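Local coordinates for uncharacterized protein (Staphylococcus aureus, PDB 4YBV), which probably hydrolyses thioesters, as a hot dog fold enzyme of the thioesterase superfamily, at residues 23-28 against 49-54; 58-63 against 100-105. The protein carries 1 engineered substitution. All coordinates share one frame; numbering follows the deposited sequence.

Interaction 1 of 2, residues 23-28 against 49-54; sequences VVISMP and GETACS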
# COMPACT_ATOMS: atom_id res chain seq x y z
N VAL A 23 13.50 -12.50 -10.65
CA VAL A 23 14.59 -11.58 -11.00
C VAL A 23 15.41 -11.21 -9.77
O VAL A 23 14.89 -10.84 -8.73
CB VAL A 23 14.05 -10.30 -11.67
CG1 VAL A 23 15.21 -9.35 -11.98
CG2 VAL A 23 13.32 -10.66 -12.93
N VAL A 24 16.72 -11.32 -9.88
CA VAL A 24 17.59 -10.93 -8.80
C VAL A 24 18.47 -9.82 -9.36
O VAL A 24 19.25 -10.06 -10.29
CB VAL A 24 18.42 -12.15 -8.25
CG1 VAL A 24 19.22 -11.78 -7.01
CG2 VAL A 24 17.47 -13.34 -7.95
N ILE A 25 18.33 -8.61 -8.81
CA ILE A 25 19.18 -7.45 -9.19
C ILE A 25 19.81 -6.80 -8.00
O ILE A 25 19.16 -6.63 -6.99
CB ILE A 25 18.37 -6.31 -9.86
CG1 ILE A 25 17.28 -6.85 -10.73
CG2 ILE A 25 19.26 -5.41 -10.65
CD1 ILE A 25 16.60 -5.71 -11.42
N SER A 26 21.06 -6.38 -8.12
CA SER A 26 21.73 -5.76 -6.98
C SER A 26 22.38 -4.44 -7.37
O SER A 26 22.48 -4.09 -8.57
CB SER A 26 22.79 -6.72 -6.39
OG SER A 26 23.73 -7.09 -7.37
N MET A 27 22.84 -3.70 -6.37
CA MET A 27 23.52 -2.43 -6.63
C MET A 27 24.32 -2.05 -5.42
O MET A 27 23.98 -2.48 -4.31
CB MET A 27 22.50 -1.32 -6.98
CG MET A 27 21.68 -0.84 -5.79
SD MET A 27 20.37 0.36 -6.25
CE MET A 27 19.84 0.89 -4.66
N PRO A 28 25.42 -1.28 -5.61
CA PRO A 28 26.26 -0.82 -4.50
C PRO A 28 25.63 0.32 -3.70
O PRO A 28 25.02 1.21 -4.27
CB PRO A 28 27.53 -0.32 -5.19
CG PRO A 28 27.08 0.10 -6.56
CD PRO A 28 25.97 -0.89 -6.92
N GLY A 49 13.62 -2.23 -6.55
CA GLY A 49 12.46 -3.14 -6.60
C GLY A 49 11.55 -3.00 -7.82
O GLY A 49 11.17 -4.01 -8.49
N GLU A 50 11.18 -1.76 -8.15
CA GLU A 50 10.33 -1.53 -9.31
C GLU A 50 11.04 -1.97 -10.59
O GLU A 50 10.41 -2.57 -11.49
CB GLU A 50 9.89 -0.06 -9.43
CG GLU A 50 8.96 0.13 -10.63
CD GLU A 50 7.99 1.32 -10.51
OE1 GLU A 50 7.86 1.91 -9.42
OE2 GLU A 50 7.36 1.67 -11.52
N THR A 51 12.35 -1.69 -10.67
CA THR A 51 13.15 -2.17 -11.80
C THR A 51 13.07 -3.71 -11.90
O THR A 51 12.87 -4.27 -12.99
CB THR A 51 14.63 -1.75 -11.68
OG1 THR A 51 14.70 -0.30 -11.60
CG2 THR A 51 15.43 -2.25 -12.88
N ALA A 52 13.18 -4.38 -10.76
CA ALA A 52 13.19 -5.84 -10.74
C ALA A 52 11.87 -6.38 -11.27
O ALA A 52 11.87 -7.28 -12.13
CB ALA A 52 13.50 -6.38 -9.33
N CYS A 53 10.72 -5.85 -10.82
CA CYS A 53 9.55 -6.52 -11.36
C CYS A 53 9.14 -6.02 -12.75
O CYS A 53 8.49 -6.74 -13.50
CB CYS A 53 8.36 -6.47 -10.39
SG CYS A 53 8.02 -5.02 -9.53
N SER A 54 9.58 -4.83 -13.14
CA SER A 54 9.49 -4.40 -14.55
C SER A 54 10.26 -5.36 -15.51
O SER A 54 9.72 -5.84 -16.53
CB SER A 54 10.01 -2.96 -14.68
OG SER A 54 9.91 -2.48 -16.00

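Interaction 2 of 2, residues 58-63 against 100-105; sequences ANLIDT and HVWDIK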
# COMPACT_ATOMS: atom_id res chain seq x y z
N ALA A 58 8.54 -7.99 -18.15
CA ALA A 58 9.02 -7.90 -19.53
C ALA A 58 9.52 -9.27 -20.02
O ALA A 58 9.23 -9.65 -21.15
CB ALA A 58 10.13 -6.86 -19.65
N ASN A 59 10.23 -10.01 -19.17
CA ASN A 59 10.69 -11.36 -19.50
C ASN A 59 9.55 -12.37 -19.67
O ASN A 59 9.73 -13.38 -20.35
CB ASN A 59 11.66 -11.89 -18.43
CG ASN A 59 13.00 -11.22 -18.49
OD1 ASN A 59 13.35 -10.65 -19.53
ND2 ASN A 59 13.78 -11.27 -17.38
N LEU A 60 8.41 -12.12 -19.03
CA LEU A 60 7.29 -13.07 -19.11
C LEU A 60 6.30 -12.84 -20.26
O LEU A 60 5.43 -13.67 -20.51
CB LEU A 60 6.50 -13.06 -17.80
CG LEU A 60 7.12 -13.66 -16.55
CD1 LEU A 60 6.15 -13.48 -15.42
CD2 LEU A 60 7.48 -15.14 -16.73
N ILE A 61 6.41 -11.71 -20.94
CA ILE A 61 5.42 -11.39 -21.95
C ILE A 61 6.05 -11.25 -23.32
O ILE A 61 7.29 -11.33 -23.49
CB ILE A 61 4.66 -10.06 -21.62
CG1 ILE A 61 5.60 -8.87 -21.75
CG2 ILE A 61 4.01 -10.13 -20.23
CD1 ILE A 61 4.92 -7.55 -21.62
N ASP A 62 5.18 -11.05 -24.32
CA ASP A 62 5.67 -10.84 -25.67
C ASP A 62 5.95 -9.36 -25.96
O ASP A 62 5.05 -8.57 -26.27
CB ASP A 62 4.66 -11.43 -26.67
CG ASP A 62 5.22 -11.54 -28.08
OD1 ASP A 62 6.04 -10.69 -28.49
OD2 ASP A 62 4.87 -12.54 -28.76
N THR A 63 7.24 -9.02 -25.84
CA THR A 63 7.76 -7.66 -25.98
C THR A 63 7.24 -6.99 -27.24
O THR A 63 6.98 -5.79 -27.26
CB THR A 63 9.33 -7.68 -26.01
OG1 THR A 63 9.85 -7.60 -24.68
CG2 THR A 63 9.90 -6.51 -26.80
N HIS A 100 0.30 -8.34 -13.68
CA HIS A 100 1.16 -9.20 -12.87
C HIS A 100 1.32 -8.63 -11.48
O HIS A 100 1.48 -7.41 -11.30
CB HIS A 100 2.54 -9.37 -13.48
CG HIS A 100 2.52 -10.00 -14.84
ND1 HIS A 100 3.65 -10.09 -15.62
CD2 HIS A 100 1.51 -10.56 -15.55
CE1 HIS A 100 3.33 -10.67 -16.77
NE2 HIS A 100 2.05 -10.97 -16.74
N VAL A 101 1.35 -9.50 -10.50
CA VAL A 101 1.59 -9.06 -9.14
C VAL A 101 2.86 -9.71 -8.67
O VAL A 101 2.97 -10.93 -8.76
CB VAL A 101 0.38 -9.40 -8.24
CG1 VAL A 101 0.68 -9.11 -6.80
CG2 VAL A 101 -0.84 -8.63 -8.74
N TRP A 102 3.82 -8.90 -8.21
CA TRP A 102 5.16 -9.35 -7.76
C TRP A 102 5.43 -9.13 -6.30
O TRP A 102 5.05 -8.09 -5.72
CB TRP A 102 6.27 -8.61 -8.54
CG TRP A 102 6.39 -8.96 -9.98
CD1 TRP A 102 5.66 -8.46 -11.01
CD2 TRP A 102 7.29 -9.91 -10.54
NE1 TRP A 102 6.07 -9.05 -12.20
CE2 TRP A 102 7.06 -9.94 -11.93
CE3 TRP A 102 8.28 -10.74 -10.00
CZ2 TRP A 102 7.79 -10.78 -12.79
CZ3 TRP A 102 9.01 -11.57 -10.87
CH2 TRP A 102 8.75 -11.57 -12.25
N ASP A 103 6.18 -10.05 -5.72
CA ASP A 103 6.67 -9.91 -4.35
C ASP A 103 8.16 -9.57 -4.43
O ASP A 103 8.86 -10.23 -5.15
CB ASP A 103 6.46 -11.20 -3.59
CG ASP A 103 6.40 -10.99 -2.12
OD1 ASP A 103 5.29 -10.65 -1.65
OD2 ASP A 103 7.43 -11.17 -1.44
N ILE A 104 8.63 -8.54 -3.72
CA ILE A 104 10.05 -8.19 -3.78
C ILE A 104 10.65 -8.06 -2.39
O ILE A 104 10.12 -7.32 -1.56
CB ILE A 104 10.32 -6.87 -4.55
CG1 ILE A 104 9.59 -6.79 -5.88
CG2 ILE A 104 11.82 -6.69 -4.81
CD1 ILE A 104 8.34 -5.94 -5.83
N LYS A 105 11.74 -8.77 -2.15
CA LYS A 105 12.44 -8.63 -0.89
C LYS A 105 13.85 -8.09 -1.14
O LYS A 105 14.59 -8.61 -1.96
CB LYS A 105 12.46 -9.97 -0.14
CG LYS A 105 11.06 -10.37 0.39
CD LYS A 105 11.13 -11.74 1.08
CE LYS A 105 9.84 -12.05 1.82
NZ LYS A 105 8.63 -11.85 0.96

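Interaction 1 of 2, residues 23-28 against 49-54
Ile25 drives its CD1 methyl into the backbone of Ala52, the residue most covered in an interface that no hydrogen bond crosses. CD1 lies 3.5 Å from Ala52 CA, tighter than a usual carbon contact, and 3.8 Å from Ala52 CB, so one methyl touches both the main chain and the side chain of the small residue. The path to it is nearly straight, with CD1 anti to CA (chi2 -176°). The same methyl also meets Thr51 CG2 at 3.9 Å, and thus spans two successive residues of the helix.

Val23, on the same side of the strand, makes a different sort of contact. Its branched end gathers against a carbonyl: CB stands 3.8 Å from Ala52 O, and both of its methyls are about as near. Between side chains the approach is looser, with Val23 CG1 4.3 Å from Ala52 CB. The strand and helix segments come to 8.1 Å between their axes, running broadly antiparallel at 146°, and the short side chain of Ala52 lies where they meet.

The polar groups find their partners elsewhere. The strand pairs through its backbone with strands 14-19 and 85-95. Thr51 keeps CG2 anti to its own N, facing Ile25, while OG1 bonds back to Ala47 O and also to His41 NE2 of the second subunit. Glu50, on another side of the helix, bonds through OE1 to His77 NE2 of that subunit.

The arrangement is that of the hot dog fold, in which a curved antiparallel sheet wraps a long central helix and aliphatic strand residues, with the small Ala52 opposite them, form the buried layer between the two.

Interaction 2 of 2, residues 58-63 against 100-105
His100 and Leu60, the two residues that bury most surface in this contact, meet near the C-terminal end of the long helix of the hot dog fold, where the chain passes over strand 99-107 of the enclosing sheet. His100 turns its ring carbon CE1 toward the incoming chain, and Leu60 CB lies 4.1 Å from it. Neither residue offers a hydrogen bond to the other segment, so the contact is one of carbon against ring.

Leu60 works in two directions. The side chain runs on past the histidine to Trp102, where its CD1 methyl lies 4.1 Å from CZ2 on the benzene part of the indole. The extended end of the side chain, with CD1 anti to CA (chi2 178°), puts this methyl there while keeping it beside the histidine ring, so that one residue touches two rings set two positions apart on the strand.

Those rings share a side of the strand by simple alternation. Val101 and Asp103 point to the other face, where both pack on the third subunit, and Asp103 OD2 forms a salt bridge with Lys105 NZ at 2.8 Å. On the inner face Ser57 OG, one turn back in the helix, is hydrogen-bonded to both His100 ND1 and Trp102 NE1. That double link should limit rotation of both rings, holding CE1 and CZ2 near Leu60.

Ile61 adds the shortest approach. Its CG1 occupies the hindered place between the backbone N and the carbonyl carbon (chi1 68°), and the branch methyl CG2 is the one that crosses the histidine at a slant, 3.6 Å from His100 CE1 and 4.1 Å from His100 NE2.

Overall arrangement
Both interactions illustrate how one long helix can be clasped by one curved sheet: each uses helix 42-60, and each reaches a different strand of the same antiparallel sheet. Interaction 1 lies deep in the core, close to the centre of the chain, where aliphatic side chains press on an alanine and its backbone. Interaction 2 sits toward the margin, partly buried, and spans a wider separation, with aliphatic side chains set against heteroaromatic rings. Their centres are about 11 Å apart, yet they touch directly, since Cys53, on the helix segment of interaction 1, packs against Trp102 and Ile104 of interaction 2.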